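Local structure of probable amino acid aminotransferase (Mycobacterium tuberculosis, 6Q1R) at residues B[135-140]-B[179-184]. The protein is a probable amino acid aminotransferase of the class IV family, a two-chain assembly that binds pyridoxal-5'-phosphate. Sequence-based numbering, arbitrary orientation.
With PLP (pyridoxal-5'-phosphate), chain H.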
# COMPACT_ATOMS: atom_id res chain seq x y z
N LEU B 135 11.83 2.86 -9.15
CA LEU B 135 12.21 4.14 -8.59
C LEU B 135 13.69 4.42 -8.85
O LEU B 135 14.50 3.49 -8.90
CB LEU B 135 11.96 4.17 -7.08
CG LEU B 135 10.58 3.68 -6.64
CD1 LEU B 135 10.56 3.36 -5.14
CD2 LEU B 135 9.46 4.62 -7.07
N PRO B 136 14.05 5.68 -9.04
CA PRO B 136 15.47 6.05 -9.12
C PRO B 136 16.11 6.08 -7.74
O PRO B 136 15.45 5.97 -6.71
CB PRO B 136 15.43 7.44 -9.76
CG PRO B 136 14.11 7.99 -9.34
CD PRO B 136 13.16 6.83 -9.28
N ALA B 137 17.44 6.24 -7.74
CA ALA B 137 18.18 6.21 -6.49
C ALA B 137 17.91 7.44 -5.62
O ALA B 137 18.06 7.36 -4.39
CB ALA B 137 19.67 6.08 -6.76
N ASP B 138 17.54 8.58 -6.22
CA ASP B 138 17.16 9.78 -5.47
C ASP B 138 15.73 9.74 -4.97
O ASP B 138 15.18 10.78 -4.60
CB ASP B 138 17.39 11.03 -6.33
CG ASP B 138 16.38 11.17 -7.48
OD1 ASP B 138 15.64 10.21 -7.78
OD2 ASP B 138 16.41 12.23 -8.15
N GLY B 139 15.11 8.56 -4.95
CA GLY B 139 13.68 8.49 -4.67
C GLY B 139 13.31 8.83 -3.24
O GLY B 139 12.34 9.56 -3.00
N GLY B 140 14.07 8.32 -2.27
CA GLY B 140 13.70 8.52 -0.88
C GLY B 140 13.81 9.96 -0.43
O GLY B 140 12.98 10.44 0.35
N ASP B 179 18.16 3.31 -12.49
CA ASP B 179 19.54 3.59 -12.89
C ASP B 179 20.49 2.43 -12.59
O ASP B 179 21.68 2.54 -12.91
CB ASP B 179 20.04 4.87 -12.20
CG ASP B 179 19.50 5.03 -10.79
OD1 ASP B 179 18.32 4.69 -10.55
OD2 ASP B 179 20.26 5.50 -9.92
N GLY B 180 20.00 1.35 -12.01
CA GLY B 180 20.78 0.14 -11.85
C GLY B 180 21.46 -0.08 -10.52
O GLY B 180 22.43 -0.84 -10.46
N TYR B 181 21.01 0.58 -9.45
CA TYR B 181 21.59 0.40 -8.13
C TYR B 181 20.71 -0.50 -7.26
O TYR B 181 19.48 -0.38 -7.29
CB TYR B 181 21.82 1.75 -7.45
CG TYR B 181 22.90 2.56 -8.14
CD1 TYR B 181 24.23 2.17 -8.11
CD2 TYR B 181 22.58 3.73 -8.82
CE1 TYR B 181 25.21 2.91 -8.75
CE2 TYR B 181 23.56 4.48 -9.45
CZ TYR B 181 24.87 4.07 -9.41
OH TYR B 181 25.84 4.81 -10.04
N VAL B 182 21.34 -1.38 -6.49
CA VAL B 182 20.62 -2.30 -5.62
C VAL B 182 19.89 -1.54 -4.53
O VAL B 182 20.47 -0.67 -3.86
CB VAL B 182 21.58 -3.34 -5.02
CG1 VAL B 182 20.84 -4.25 -4.05
CG2 VAL B 182 22.25 -4.13 -6.13
N LEU B 183 18.61 -1.87 -4.33
CA LEU B 183 17.78 -1.18 -3.35
C LEU B 183 17.59 -2.07 -2.14
O LEU B 183 18.37 -1.96 -1.16
CB LEU B 183 16.46 -0.76 -4.01
CG LEU B 183 16.55 0.32 -5.08
CD1 LEU B 183 15.23 0.47 -5.80
CD2 LEU B 183 16.97 1.64 -4.46
N GLU B 184 16.61 -2.95 -2.12
CA GLU B 184 16.33 -3.79 -0.96
C GLU B 184 15.44 -4.93 -1.42
O GLU B 184 15.05 -5.01 -2.59
CB GLU B 184 15.67 -3.00 0.17
CG GLU B 184 14.29 -2.47 -0.19
CD GLU B 184 13.60 -1.79 0.99
OE1 GLU B 184 14.14 -1.87 2.12
OE2 GLU B 184 12.54 -1.18 0.78
N1 PLP H . 12.63 -4.24 3.99
C2 PLP H . 11.29 -4.08 3.98
C2A PLP H . 10.58 -3.63 2.72
C3 PLP H . 10.51 -4.34 5.21
O3 PLP H . 9.15 -4.18 5.25
C4 PLP H . 11.24 -4.78 6.42
C4A PLP H . 10.44 -5.01 7.65
C5 PLP H . 12.72 -4.92 6.31
C6 PLP H . 13.32 -4.64 5.08
C5A PLP H . 13.60 -5.36 7.46
O4P PLP H . 13.41 -4.62 8.66
P PLP H . 13.99 -5.20 10.04
O1P PLP H . 13.20 -6.45 10.36
O2P PLP H . 13.81 -4.18 11.14
O3P PLP H . 15.46 -5.51 9.89
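Asp179 reaches across to Pro136 and Ala137, joining two loops of the class IV aminotransferase fold that follow the neighbouring parallel strands 126-132 and 172-176. Pro136 to Gly139 form a type I beta turn leading into helix 139-142, and the carboxylate of Asp179 meets the start of that turn. From CB outward, the aspartate side chain turns CG between its own backbone N and carbonyl carbon (chi1 36°), which brings the acid up to Ala137. OD1 accepts a weak hydrogen bond from Ala137 N at 3.3 Å, well bent at 128°, and lies 3.5 Å from Pro136 CA. Ser177 OG shares a second, weak hydrogen bond with this same oxygen. OD2, the other carboxylate oxygen, rests 3.3 Å from Ala137 CB and also lies in the ring plane of Tyr181, at its edge. The methyl of Ala137 touches both the acid and the ring, approaching Tyr181 CD2 obliquely at 4.3 Å, while Arg240 makes a cation-pi contact with that ring. Deeper in, Leu183 points toward the turn and its CD1 comes 4.4 Å from Leu135 O, a loose contact of a methyl with a carbonyl oxygen. On the flank, Leu135 and Pro136 pack on Gly134 of the second subunit, which puts the start of the turn against that subunit. The 179-184 loop then runs on to the cofactor: beyond CG the chain of Glu184 is extended, and its OE1, which accepts a weak hydrogen bond from Leu215 N, lies 3.4 Å from N1 of pyridoxal-5'-phosphate.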